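Local coordinates for protein benzoylformate decarboxylase (Mycobacterium smegmatis, PDB 4Q9D) that belongs to the thiamine diphosphate-dependent enzyme family and carries a magnesium ion in its C-terminal cofactor-binding domain, at residues 84-87 against 88-92; 148-151 against 152-156; 417-421 against 422-426; 436-439 against 440-443. All coordinates share one frame; numbering follows the deposited sequence.

Interaction 1: residues 84-87 against 88-92; sequences SLVA and AYRAN
The last turns of helix 82-90, running into a Schellman motif at N92, join S84-A87 to A88-A91 inside the N-terminal thiamine diphosphate-binding domain. Four consecutive i to i+4 backbone bonds carry the contact. A88 N reaches S84 O at 3.0 Å, and the Y89 N to L85 O bond is 2.8 Å. R90 N gives an almost straight bond to V86 O, with 168° at the hydrogen. At the last turn A91 N still finds A87 O at 3.0 Å, but the angle drops to 147° and the donor lies tilted from the carbonyl plane.

After A91 the backbone turns to positive phi at N92, whose N bonds back to Y89 O at 3.1 Å. The side chains mostly lead outward from this spine. Y89 has CG anti to its backbone N, which sends the ring off the helix to meet W125 with the two ring planes nearly perpendicular. S84 OG is held by A51 O of the neighbouring helix 50-64, and the small A88 and A91 pack on D58 and Q62 of that same helix.

R90 behaves differently. With CG anti to the carbonyl carbon (chi1 -65°), R90 CG lies 3.3 Å from V86 O; the bend at chi2 then turns the rest of the chain toward D110 of the second subunit, where NH1 makes a salt bridge. V86 also packs on M121 of that subunit, while V86 CG1 sits 4.3 Å from the same R90 CG.

Interaction 2: residues 148-151 against 152-156; sequences VAMQ and PPMGP
A149 O takes a hydrogen bond from G155 N and a CA-H...O contact from M154, at the C-terminal end of helix 138-150 in the beta-alpha-beta crossover from strand 128-130 to strand 157-162. G155 N donates to it at 3.3 Å, lying in the carbonyl plane on a lone pair, and M154 CA stands 3.2 Å from A149 O. The exchange runs both ways: A149 CA approaches G155 O at 3.4 Å, again as a CA-H...O contact, so the first residues heading for the strand lie against the last helical turn.

The chain gets there through Q151-P152-P153. Q151 leaves helical geometry, and a cis peptide between the two prolines helps fold the chain back on itself. K127 NZ bonds both V148 O and P153 O, tying the helix end to the turn. Q151 points its extended side chain the other way, to S305 and P302 of the third subunit, where both ends of the amide are hydrogen-bonded.

The two methionines form the apolar half of the contact. M154 has CG anti to its carbonyl carbon (chi1 -66°) and an extended chain beyond, which carries it past A149 O and over the end of the helix; its CE comes to 3.5 Å from M150 O. M150 instead curls, bent at both later torsions, and the two chains cross obliquely beside P94. They meet at their methyl ends, M150 CE lying 4.0 Å from M154 CE, with M150 SD just behind at 4.1 Å from that same M154 methyl.

Interaction 3: residues 417-421 against 422-426; sequences LGDRA and RGVDR
D419 lies alongside R422 and across R426, its carboxylate gripped by both guanidinium groups, which approach from neighbouring directions in a salt-bridge network. OD1 takes three bonds. R422 grips it side-on and in its guanidinium plane, with NE and NH2 each 3.1 Å from D419 OD1. NE uses the anti lone pair; NH2 arrives from above the carboxylate plane. The third bond, from R426 NH2 to D419 OD1 at 3.0 Å, falls on the syn lone pair. Both arginines have CG between the backbone N and the carbonyl carbon (chi1 67° in R422, 73° in R426) and run extended to NE, which brings NE and NH2 to the carboxylate.

R426 spans the carboxylate, one nitrogen to each oxygen. Its NE makes a 2.8 Å bond to D419 OD2 that is straight at the hydrogen, although the two planar groups stand 63° apart. A water also donates to D419 OD2 and to R426 O. The two arginines would probably keep the acid ionised, and it probably offsets their closeness: R422 NH2 lies 3.3 Å above the R426 guanidinium plane, toward its rim. V424 CG2 covers the centre of one face of the R422 guanidinium.

Behind this cluster the helix ends in a Schellman motif with G423, at positive phi, as C-prime residue; V424 N bonds D419 O at 2.8 Å, and G423 N weakly R420 O.

The turn leads from helix 408-421 into strand 428-433. L417 and A421 pack on F60 of helix 50-64, R420 reaches H450 O just past helix 443-449, and R426 NH1 bonds A395 O ahead of strand 397-399.

Interaction 4: residues 436-439 against 440-443; sequences SFQY and SIQA. With FMT (formic acid), chain H.
S440 meets the turn before it through a water. Its N donates to that water at 2.9 Å, and the water donates to S436 O at 2.6 Å and more weakly to F437 O, bridging where a direct helical bond from S440 N to S436 O would be too long. S440 OG is taken by G406 O.

I441 comes next and does most of the touching. Its N makes a weak bond to Q438 O, and its CB faces F437 O. With CG1 anti to the backbone N (chi1 -162°), the branch runs across the F437 side chain at about a right angle, I441 CG1 lying 3.7 Å from F437 CE2. I441 CD1 also lies 3.6 Å from Q438 OE1, a buried oxygen with no polar partner in the model.

Q442 crosses the subunit boundary: its NE2 bonds Q438 O of the second subunit, whose Q442 returns the bond. A second water links Q442 NE2 to Y439 O. A443 N then closes a type I turn on S440 O.

At the front of the helix S436 N and OG both hold O1 of a formic acid, OG at 2.7 Å, joined by G435 N. D434, just before, is a magnesium ligand with N461 and E463. The contact lies directly behind the GDG motif of thiamine diphosphate enzymes, to which D434 and G435 belong, and the formic acid probably marks the region where relatives hold the cofactor's diphosphate.

Following the chain, the four contacts come in series; each closes before the next opens, and none nest or cross. Interaction 1 caps helix 82-90 and interaction 2 turns helix 138-150 into strand 157-162, both beside the N-terminal domain's parallel sheet, and they touch directly: N92 ND2 lies 3.3 Å from M154 O, a probable hydrogen bond, and the P156 ring packs on L85 and Y89. Interaction 3 ends helix 408-421, whose early residues V409 and P410 pack against interaction 4, although the two contacts' nearest atoms stay about 8 Å apart. Helix 50-64 ties the domains together, touching interactions 1, 3 and 4. Interactions 1 and 4 meet the second subunit, while interaction 2 meets the third.

Interaction 1: residues 84-87 against 88-92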
ATOM      1  N   SER B  84      19.129   1.623   3.828  1.00 20.25           N
ATOM      2  CA  SER B  84      19.931   0.413   3.601  1.00 18.38           C
ATOM      3  C   SER B  84      19.059  -0.708   3.035  1.00 18.92           C
ATOM      4  O   SER B  84      19.523  -1.541   2.259  1.00 20.28           O
ATOM      5  CB  SER B  84      20.577  -0.053   4.917  1.00 18.87           C
ATOM      6  OG  SER B  84      21.461   0.917   5.415  1.00 19.24           O
ATOM      7  N   LEU B  85      17.777  -0.726   3.407  1.00 16.90           N
ATOM      8  CA  LEU B  85      16.869  -1.727   2.857  1.00 12.96           C
ATOM      9  C   LEU B  85      16.800  -1.638   1.293  1.00 18.70           C
ATOM     10  O   LEU B  85      16.878  -2.642   0.595  1.00 17.71           O
ATOM     11  CB  LEU B  85      15.464  -1.603   3.509  1.00 17.87           C
ATOM     12  CG  LEU B  85      14.437  -2.574   2.921  1.00 20.15           C
ATOM     13  CD1 LEU B  85      14.865  -4.051   3.134  1.00 15.83           C
ATOM     14  CD2 LEU B  85      13.017  -2.292   3.503  1.00 16.51           C
ATOM     15  N   VAL B  86      16.668  -0.432   0.755  1.00 20.06           N
ATOM     16  CA  VAL B  86      16.653  -0.239  -0.701  1.00 19.38           C
ATOM     17  C   VAL B  86      17.909  -0.856  -1.326  1.00 21.50           C
ATOM     18  O   VAL B  86      17.831  -1.616  -2.281  1.00 18.84           O
ATOM     19  CB  VAL B  86      16.609   1.270  -1.055  1.00 21.01           C
ATOM     20  CG1 VAL B  86      16.634   1.505  -2.620  1.00 17.84           C
ATOM     21  CG2 VAL B  86      15.381   1.903  -0.446  1.00 18.15           C
ATOM     22  N   ALA B  87      19.070  -0.561  -0.739  1.00 18.57           N
ATOM     23  CA  ALA B  87      20.334  -1.134  -1.219  1.00 22.38           C
ATOM     24  C   ALA B  87      20.337  -2.671  -1.215  1.00 23.00           C
ATOM     25  O   ALA B  87      20.766  -3.296  -2.177  1.00 21.99           O
ATOM     26  CB  ALA B  87      21.522  -0.585  -0.398  1.00 16.17           C
ATOM     27  N   ALA B  88      19.872  -3.279  -0.123  1.00 22.26           N
ATOM     28  CA  ALA B  88      19.812  -4.735  -0.019  1.00 20.49           C
ATOM     29  C   ALA B  88      18.840  -5.300  -1.057  1.00 19.93           C
ATOM     30  O   ALA B  88      19.074  -6.346  -1.663  1.00 19.16           O
ATOM     31  CB  ALA B  88      19.378  -5.155   1.423  1.00 16.98           C
ATOM     32  N   TYR B  89      17.717  -4.616  -1.226  1.00 18.71           N
ATOM     33  CA  TYR B  89      16.728  -5.063  -2.175  1.00 19.03           C
ATOM     34  C   TYR B  89      17.309  -4.992  -3.617  1.00 25.11           C
ATOM     35  O   TYR B  89      17.180  -5.946  -4.400  1.00 17.83           O
ATOM     36  CB  TYR B  89      15.471  -4.195  -2.064  1.00 18.14           C
ATOM     37  CG  TYR B  89      14.378  -4.667  -3.010  1.00 21.11           C
ATOM     38  CD1 TYR B  89      13.388  -5.524  -2.569  1.00 16.63           C
ATOM     39  CD2 TYR B  89      14.337  -4.244  -4.346  1.00 17.38           C
ATOM     40  CE1 TYR B  89      12.369  -5.955  -3.410  1.00 21.27           C
ATOM     41  CE2 TYR B  89      13.330  -4.679  -5.207  1.00 22.11           C
ATOM     42  CZ  TYR B  89      12.354  -5.534  -4.739  1.00 23.86           C
ATOM     43  OH  TYR B  89      11.347  -5.974  -5.575  1.00 26.85           O
ATOM     44  N   ARG B  90      17.963  -3.877  -3.959  1.00 19.26           N
ATOM     45  CA  ARG B  90      18.594  -3.753  -5.298  1.00 21.54           C
ATOM     46  C   ARG B  90      19.733  -4.769  -5.520  1.00 26.54           C
ATOM     47  O   ARG B  90      19.959  -5.209  -6.641  1.00 24.92           O
ATOM     48  CB  ARG B  90      19.126  -2.336  -5.523  1.00 22.75           C
ATOM     49  CG  ARG B  90      18.054  -1.229  -5.575  1.00 24.22           C
ATOM     50  CD  ARG B  90      17.106  -1.401  -6.721  1.00 24.43           C
ATOM     51  NE  ARG B  90      16.463  -0.131  -7.104  1.00 23.94           N
ATOM     52  CZ  ARG B  90      15.540  -0.028  -8.064  1.00 30.98           C
ATOM     53  NH1 ARG B  90      15.122  -1.107  -8.728  1.00 25.34           N
ATOM     54  NH2 ARG B  90      15.005   1.148  -8.347  1.00 26.16           N
ATOM     55  N   ALA B  91      20.441  -5.150  -4.456  1.00 22.62           N
ATOM     56  CA  ALA B  91      21.500  -6.178  -4.543  1.00 21.27           C
ATOM     57  C   ALA B  91      20.997  -7.625  -4.552  1.00 25.07           C
ATOM     58  O   ALA B  91      21.807  -8.575  -4.609  1.00 21.41           O
ATOM     59  CB  ALA B  91      22.528  -6.004  -3.386  1.00 17.79           C
ATOM     60  N   ASN B  92      19.683  -7.815  -4.464  1.00 22.87           N
ATOM     61  CA  ASN B  92      19.142  -9.177  -4.295  1.00 18.08           C
ATOM     62  C   ASN B  92      19.759  -9.950  -3.110  1.00 22.52           C
ATOM     63  O   ASN B  92      20.122 -11.123  -3.207  1.00 20.22           O
ATOM     64  CB  ASN B  92      19.271  -9.975  -5.598  1.00 20.78           C
ATOM     65  CG  ASN B  92      18.576  -9.286  -6.776  1.00 23.89           C
ATOM     66  OD1 ASN B  92      19.210  -8.924  -7.758  1.00 41.83           O
ATOM     67  ND2 ASN B  92      17.287  -9.090  -6.661  1.00 25.23           N
TER

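Interaction 2: residues 148-151 against 152-156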
ATOM      1  N   VAL B 148      11.027 -17.317   1.181  1.00 24.26           N
ATOM      2  CA  VAL B 148      10.812 -16.220   0.229  1.00 21.63           C
ATOM      3  C   VAL B 148      12.143 -15.527  -0.113  1.00 21.19           C
ATOM      4  O   VAL B 148      12.433 -15.302  -1.271  1.00 26.29           O
ATOM      5  CB  VAL B 148       9.822 -15.168   0.725  1.00 22.07           C
ATOM      6  CG1 VAL B 148       9.779 -13.946  -0.279  1.00 16.80           C
ATOM      7  CG2 VAL B 148       8.410 -15.787   0.942  1.00 14.61           C
ATOM      8  N   ALA B 149      12.933 -15.214   0.911  1.00 18.87           N
ATOM      9  CA  ALA B 149      14.223 -14.578   0.749  1.00 23.21           C
ATOM     10  C   ALA B 149      15.152 -15.371  -0.174  1.00 25.63           C
ATOM     11  O   ALA B 149      15.909 -14.781  -0.935  1.00 23.69           O
ATOM     12  CB  ALA B 149      14.916 -14.384   2.137  1.00 19.99           C
ATOM     13  N   MET B 150      15.103 -16.700  -0.080  1.00 25.57           N
ATOM     14  CA  MET B 150      16.115 -17.564  -0.688  1.00 20.60           C
ATOM     15  C   MET B 150      15.743 -18.046  -2.072  1.00 23.82           C
ATOM     16  O   MET B 150      16.625 -18.424  -2.834  1.00 23.17           O
ATOM     17  CB  MET B 150      16.429 -18.762   0.212  1.00 24.58           C
ATOM     18  CG  MET B 150      17.196 -18.385   1.485  1.00 23.68           C
ATOM     19  SD  MET B 150      18.883 -17.813   1.085  1.00 25.90           S
ATOM     20  CE  MET B 150      19.683 -19.388   0.698  1.00 24.66           C
ATOM     21  N   GLN B 151      14.452 -18.016  -2.411  1.00 23.63           N
ATOM     22  CA  GLN B 151      14.041 -18.404  -3.756  1.00 20.19           C
ATOM     23  C   GLN B 151      14.362 -17.272  -4.722  1.00 23.65           C
ATOM     24  O   GLN B 151      14.331 -16.101  -4.344  1.00 21.44           O
ATOM     25  CB  GLN B 151      12.573 -18.805  -3.816  1.00 18.07           C
ATOM     26  CG  GLN B 151      12.262 -20.044  -2.952  1.00 21.60           C
ATOM     27  CD  GLN B 151      10.797 -20.440  -3.030  1.00 24.20           C
ATOM     28  OE1 GLN B 151      10.471 -21.594  -3.333  1.00 23.53           O
ATOM     29  NE2 GLN B 151       9.898 -19.482  -2.767  1.00 21.62           N
ATOM     30  N   PRO B 152      14.701 -17.621  -5.969  1.00 24.66           N
ATOM     31  CA  PRO B 152      15.225 -16.597  -6.897  1.00 25.12           C
ATOM     32  C   PRO B 152      14.113 -15.712  -7.481  1.00 23.23           C
ATOM     33  O   PRO B 152      13.005 -16.183  -7.650  1.00 24.71           O
ATOM     34  CB  PRO B 152      15.873 -17.431  -8.015  1.00 25.46           C
ATOM     35  CG  PRO B 152      15.138 -18.753  -7.990  1.00 20.43           C
ATOM     36  CD  PRO B 152      14.841 -18.990  -6.493  1.00 22.05           C
ATOM     37  N   PRO B 153      14.394 -14.420  -7.721  1.00 23.71           N
ATOM     38  CA  PRO B 153      15.643 -13.771  -7.309  1.00 20.76           C
ATOM     39  C   PRO B 153      15.606 -13.449  -5.825  1.00 20.72           C
ATOM     40  O   PRO B 153      14.556 -13.048  -5.299  1.00 19.45           O
ATOM     41  CB  PRO B 153      15.639 -12.472  -8.127  1.00 23.35           C
ATOM     42  CG  PRO B 153      14.185 -12.136  -8.243  1.00 19.91           C
ATOM     43  CD  PRO B 153      13.456 -13.470  -8.360  1.00 20.17           C
ATOM     44  N   MET B 154      16.739 -13.617  -5.149  1.00 17.85           N
ATOM     45  CA  MET B 154      16.800 -13.420  -3.715  1.00 20.30           C
ATOM     46  C   MET B 154      16.525 -11.974  -3.353  1.00 24.01           C
ATOM     47  O   MET B 154      16.652 -11.095  -4.183  1.00 22.86           O
ATOM     48  CB  MET B 154      18.177 -13.829  -3.176  1.00 22.07           C
ATOM     49  CG  MET B 154      18.457 -15.318  -3.320  1.00 18.31           C
ATOM     50  SD  MET B 154      20.001 -15.791  -2.559  1.00 25.18           S
ATOM     51  CE  MET B 154      19.975 -17.561  -2.812  1.00 30.56           C
ATOM     52  N   GLY B 155      16.158 -11.734  -2.098  1.00 21.72           N
ATOM     53  CA  GLY B 155      15.895 -10.390  -1.652  1.00 23.44           C
ATOM     54  C   GLY B 155      15.446 -10.342  -0.203  1.00 24.91           C
ATOM     55  O   GLY B 155      15.230 -11.376   0.433  1.00 24.19           O
ATOM     56  N   PRO B 156      15.323  -9.128   0.335  1.00 23.02           N
ATOM     57  CA  PRO B 156      15.004  -9.016   1.765  1.00 18.56           C
ATOM     58  C   PRO B 156      13.511  -9.195   2.027  1.00 20.23           C
ATOM     59  O   PRO B 156      12.662  -8.903   1.166  1.00 19.46           O
ATOM     60  CB  PRO B 156      15.441  -7.589   2.110  1.00 15.85           C
ATOM     61  CG  PRO B 156      15.243  -6.823   0.783  1.00 17.13           C
ATOM     62  CD  PRO B 156      15.636  -7.823  -0.288  1.00 17.00           C
TER

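Interaction 3: residues 417-421 against 422-426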
ATOM      1  N   LEU B 417      33.292  -9.522   8.999  1.00 20.79           N
ATOM      2  CA  LEU B 417      32.660 -10.490   9.908  1.00 20.62           C
ATOM      3  C   LEU B 417      32.340 -11.755   9.143  1.00 25.16           C
ATOM      4  O   LEU B 417      32.517 -12.854   9.654  1.00 28.37           O
ATOM      5  CB  LEU B 417      31.376  -9.926  10.524  1.00 19.09           C
ATOM      6  CG  LEU B 417      31.607  -8.889  11.613  1.00 23.92           C
ATOM      7  CD1 LEU B 417      30.325  -8.081  11.901  1.00 21.25           C
ATOM      8  CD2 LEU B 417      32.123  -9.580  12.875  1.00 21.81           C
ATOM      9  N   GLY B 418      31.871 -11.592   7.909  1.00 24.21           N
ATOM     10  CA  GLY B 418      31.571 -12.734   7.062  1.00 22.59           C
ATOM     11  C   GLY B 418      32.804 -13.561   6.758  1.00 29.70           C
ATOM     12  O   GLY B 418      32.761 -14.781   6.871  1.00 26.54           O
ATOM     13  N   ASP B 419      33.893 -12.904   6.350  1.00 25.77           N
ATOM     14  CA  ASP B 419      35.155 -13.604   6.067  1.00 28.25           C
ATOM     15  C   ASP B 419      35.583 -14.421   7.292  1.00 27.14           C
ATOM     16  O   ASP B 419      35.967 -15.574   7.168  1.00 29.65           O
ATOM     17  CB  ASP B 419      36.278 -12.616   5.716  1.00 24.89           C
ATOM     18  CG  ASP B 419      36.075 -11.952   4.379  1.00 27.91           C
ATOM     19  OD1 ASP B 419      35.258 -12.468   3.584  1.00 28.40           O
ATOM     20  OD2 ASP B 419      36.741 -10.918   4.114  1.00 28.42           O
ATOM     21  N   ARG B 420      35.493 -13.818   8.474  1.00 23.03           N
ATOM     22  CA  ARG B 420      35.895 -14.509   9.692  1.00 31.16           C
ATOM     23  C   ARG B 420      34.989 -15.719   9.975  1.00 34.86           C
ATOM     24  O   ARG B 420      35.490 -16.789  10.292  1.00 31.28           O
ATOM     25  CB  ARG B 420      35.953 -13.549  10.885  1.00 26.93           C
ATOM     26  CG  ARG B 420      36.069 -14.246  12.229  1.00 30.54           C
ATOM     27  CD  ARG B 420      36.089 -13.240  13.368  1.00 29.99           C
ATOM     28  NE  ARG B 420      37.180 -12.254  13.263  1.00 28.57           N
ATOM     29  CZ  ARG B 420      37.271 -11.184  14.056  1.00 32.01           C
ATOM     30  NH1 ARG B 420      36.327 -10.959  14.966  1.00 24.70           N
ATOM     31  NH2 ARG B 420      38.276 -10.319  13.942  1.00 24.85           N
ATOM     32  N   ALA B 421      33.670 -15.566   9.818  1.00 27.62           N
ATOM     33  CA  ALA B 421      32.757 -16.704   9.980  1.00 32.18           C
ATOM     34  C   ALA B 421      33.004 -17.840   8.976  1.00 30.61           C
ATOM     35  O   ALA B 421      32.865 -19.004   9.332  1.00 32.24           O
ATOM     36  CB  ALA B 421      31.293 -16.255   9.914  1.00 26.04           C
ATOM     37  N   ARG B 422      33.362 -17.524   7.731  1.00 30.92           N
ATOM     38  CA  ARG B 422      33.500 -18.581   6.718  1.00 29.63           C
ATOM     39  C   ARG B 422      34.948 -19.070   6.572  1.00 34.18           C
ATOM     40  O   ARG B 422      35.258 -19.831   5.657  1.00 32.03           O
ATOM     41  CB  ARG B 422      32.978 -18.116   5.353  1.00 29.27           C
ATOM     42  CG  ARG B 422      33.803 -17.009   4.727  1.00 29.64           C
ATOM     43  CD  ARG B 422      33.004 -16.127   3.752  1.00 31.10           C
ATOM     44  NE  ARG B 422      33.889 -15.177   3.061  1.00 32.80           N
ATOM     45  CZ  ARG B 422      34.403 -15.402   1.859  1.00 32.45           C
ATOM     46  NH1 ARG B 422      34.088 -16.533   1.220  1.00 32.59           N
ATOM     47  NH2 ARG B 422      35.213 -14.505   1.293  1.00 33.42           N
ATOM     48  N   GLY B 423      35.829 -18.602   7.452  1.00 28.45           N
ATOM     49  CA  GLY B 423      37.204 -19.073   7.489  1.00 32.58           C
ATOM     50  C   GLY B 423      38.107 -18.518   6.399  1.00 32.64           C
ATOM     51  O   GLY B 423      39.092 -19.139   6.044  1.00 32.18           O
ATOM     52  N   VAL B 424      37.781 -17.345   5.872  1.00 33.28           N
ATOM     53  CA  VAL B 424      38.645 -16.689   4.889  1.00 32.91           C
ATOM     54  C   VAL B 424      39.458 -15.576   5.526  1.00 32.87           C
ATOM     55  O   VAL B 424      38.918 -14.658   6.140  1.00 34.65           O
ATOM     56  CB  VAL B 424      37.844 -16.169   3.694  1.00 30.79           C
ATOM     57  CG1 VAL B 424      38.679 -15.200   2.855  1.00 33.09           C
ATOM     58  CG2 VAL B 424      37.384 -17.349   2.866  1.00 31.18           C
ATOM     59  N   ASP B 425      40.769 -15.676   5.376  1.00 31.95           N
ATOM     60  CA  ASP B 425      41.711 -14.750   5.998  1.00 31.97           C
ATOM     61  C   ASP B 425      42.148 -13.725   4.954  1.00 34.76           C
ATOM     62  O   ASP B 425      42.965 -14.021   4.101  1.00 36.01           O
ATOM     63  CB  ASP B 425      42.919 -15.546   6.529  1.00 34.47           C
ATOM     64  CG  ASP B 425      44.068 -14.660   7.032  1.00 43.30           C
ATOM     65  OD1 ASP B 425      43.845 -13.508   7.450  1.00 50.04           O
ATOM     66  OD2 ASP B 425      45.219 -15.143   7.028  1.00 60.60           O
ATOM     67  N   ARG B 426      41.592 -12.518   5.004  1.00 30.72           N
ATOM     68  CA  ARG B 426      41.983 -11.497   4.043  1.00 28.35           C
ATOM     69  C   ARG B 426      41.647 -10.169   4.646  1.00 30.02           C
ATOM     70  O   ARG B 426      40.961 -10.087   5.692  1.00 24.06           O
ATOM     71  CB  ARG B 426      41.264 -11.678   2.702  1.00 31.76           C
ATOM     72  CG  ARG B 426      39.794 -11.287   2.737  1.00 31.90           C
ATOM     73  CD  ARG B 426      39.118 -11.422   1.377  1.00 24.92           C
ATOM     74  NE  ARG B 426      37.679 -11.323   1.552  1.00 27.03           N
ATOM     75  CZ  ARG B 426      36.788 -11.411   0.574  1.00 33.50           C
ATOM     76  NH1 ARG B 426      37.172 -11.619  -0.678  1.00 24.82           N
ATOM     77  NH2 ARG B 426      35.502 -11.290   0.853  1.00 27.19           N
TER
HETATM   78  O   HOH W   1      38.300  -9.816   6.043  1.00 24.30           O

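Interaction 4: residues 436-439 against 440-443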
ATOM      1  N   SER B 436      30.598  10.577   2.116  1.00 21.00           N
ATOM      2  CA  SER B 436      30.095   9.222   2.259  1.00 22.16           C
ATOM      3  C   SER B 436      30.449   8.616   3.596  1.00 21.76           C
ATOM      4  O   SER B 436      29.629   7.928   4.202  1.00 25.68           O
ATOM      5  CB  SER B 436      30.649   8.320   1.143  1.00 22.01           C
ATOM      6  OG  SER B 436      30.148   8.767  -0.120  1.00 29.92           O
ATOM      7  N   PHE B 437      31.672   8.872   4.055  1.00 22.19           N
ATOM      8  CA  PHE B 437      32.131   8.341   5.335  1.00 17.97           C
ATOM      9  C   PHE B 437      31.247   8.770   6.515  1.00 21.95           C
ATOM     10  O   PHE B 437      31.104   8.015   7.468  1.00 21.45           O
ATOM     11  CB  PHE B 437      33.578   8.758   5.618  1.00 20.54           C
ATOM     12  CG  PHE B 437      34.263   7.904   6.650  1.00 22.05           C
ATOM     13  CD1 PHE B 437      34.555   6.562   6.383  1.00 17.47           C
ATOM     14  CD2 PHE B 437      34.642   8.440   7.876  1.00 22.34           C
ATOM     15  CE1 PHE B 437      35.196   5.762   7.343  1.00 19.58           C
ATOM     16  CE2 PHE B 437      35.269   7.648   8.838  1.00 18.94           C
ATOM     17  CZ  PHE B 437      35.534   6.308   8.576  1.00 20.53           C
ATOM     18  N   GLN B 438      30.658   9.963   6.456  1.00 21.78           N
ATOM     19  CA  GLN B 438      29.846  10.475   7.584  1.00 25.99           C
ATOM     20  C   GLN B 438      28.499   9.797   7.798  1.00 23.30           C
ATOM     21  O   GLN B 438      28.019   9.743   8.938  1.00 27.00           O
ATOM     22  CB  GLN B 438      29.568  11.974   7.431  1.00 24.30           C
ATOM     23  CG  GLN B 438      30.798  12.786   7.108  1.00 20.78           C
ATOM     24  CD  GLN B 438      31.909  12.579   8.106  1.00 23.59           C
ATOM     25  OE1 GLN B 438      31.702  12.703   9.320  1.00 24.88           O
ATOM     26  NE2 GLN B 438      33.111  12.270   7.602  1.00 25.12           N
ATOM     27  N   TYR B 439      27.864   9.328   6.719  1.00 21.98           N
ATOM     28  CA  TYR B 439      26.489   8.791   6.802  1.00 24.11           C
ATOM     29  C   TYR B 439      26.331   7.698   7.835  1.00 24.18           C
ATOM     30  O   TYR B 439      25.368   7.700   8.600  1.00 22.83           O
ATOM     31  CB  TYR B 439      25.958   8.262   5.442  1.00 20.69           C
ATOM     32  CG  TYR B 439      25.610   9.350   4.447  1.00 27.91           C
ATOM     33  CD1 TYR B 439      24.292   9.676   4.157  1.00 24.90           C
ATOM     34  CD2 TYR B 439      26.618  10.016   3.759  1.00 29.13           C
ATOM     35  CE1 TYR B 439      23.994  10.684   3.213  1.00 28.74           C
ATOM     36  CE2 TYR B 439      26.338  11.004   2.839  1.00 30.31           C
ATOM     37  CZ  TYR B 439      25.039  11.346   2.581  1.00 32.57           C
ATOM     38  OH  TYR B 439      24.823  12.333   1.645  1.00 41.25           O
ATOM     39  N   SER B 440      27.266   6.753   7.824  1.00 22.50           N
ATOM     40  CA  SER B 440      27.188   5.585   8.684  1.00 22.34           C
ATOM     41  C   SER B 440      28.516   5.424   9.395  1.00 19.83           C
ATOM     42  O   SER B 440      28.986   4.312   9.618  1.00 22.64           O
ATOM     43  CB  SER B 440      26.875   4.317   7.864  1.00 23.30           C
ATOM     44  OG  SER B 440      25.644   4.451   7.158  1.00 26.94           O
ATOM     45  N   ILE B 441      29.099   6.556   9.761  1.00 21.90           N
ATOM     46  CA  ILE B 441      30.374   6.599  10.445  1.00 21.05           C
ATOM     47  C   ILE B 441      30.401   5.748  11.723  1.00 26.12           C
ATOM     48  O   ILE B 441      31.419   5.119  12.023  1.00 21.77           O
ATOM     49  CB  ILE B 441      30.820   8.084  10.711  1.00 22.49           C
ATOM     50  CG1 ILE B 441      32.330   8.173  11.020  1.00 23.94           C
ATOM     51  CG2 ILE B 441      29.943   8.773  11.762  1.00 21.07           C
ATOM     52  CD1 ILE B 441      32.857   9.652  10.892  1.00 27.46           C
ATOM     53  N   GLN B 442      29.280   5.662  12.438  1.00 23.31           N
ATOM     54  CA  GLN B 442      29.249   4.886  13.695  1.00 21.30           C
ATOM     55  C   GLN B 442      29.526   3.406  13.470  1.00 21.24           C
ATOM     56  O   GLN B 442      29.832   2.680  14.425  1.00 21.12           O
ATOM     57  CB  GLN B 442      27.899   5.040  14.448  1.00 22.55           C
ATOM     58  CG  GLN B 442      27.359   6.496  14.501  1.00 21.80           C
ATOM     59  CD  GLN B 442      26.396   6.775  13.354  1.00 23.30           C
ATOM     60  OE1 GLN B 442      26.649   6.364  12.216  1.00 26.96           O
ATOM     61  NE2 GLN B 442      25.256   7.424  13.658  1.00 22.49           N
ATOM     62  N   ALA B 443      29.377   2.930  12.232  1.00 22.93           N
ATOM     63  CA  ALA B 443      29.655   1.508  11.983  1.00 22.49           C
ATOM     64  C   ALA B 443      31.113   1.159  12.331  1.00 22.12           C
ATOM     65  O   ALA B 443      31.400   0.015  12.603  1.00 22.88           O
ATOM     66  CB  ALA B 443      29.353   1.113  10.536  1.00 19.54           C
TER
HETATM   67  C   FMT H 603      32.183  11.889  -1.166  1.00 31.96           C
HETATM   68  O1  FMT H 603      31.530  10.992  -0.645  1.00 36.69           O
HETATM   69  O2  FMT H 603      32.549  12.882  -0.550  1.00 34.28           O
HETATM   70  O   HOH W   2      29.464   6.054   6.024  1.00 23.81           O
HETATM   71  O   HOH W   3      23.608   7.886  11.332  0.50 30.10           O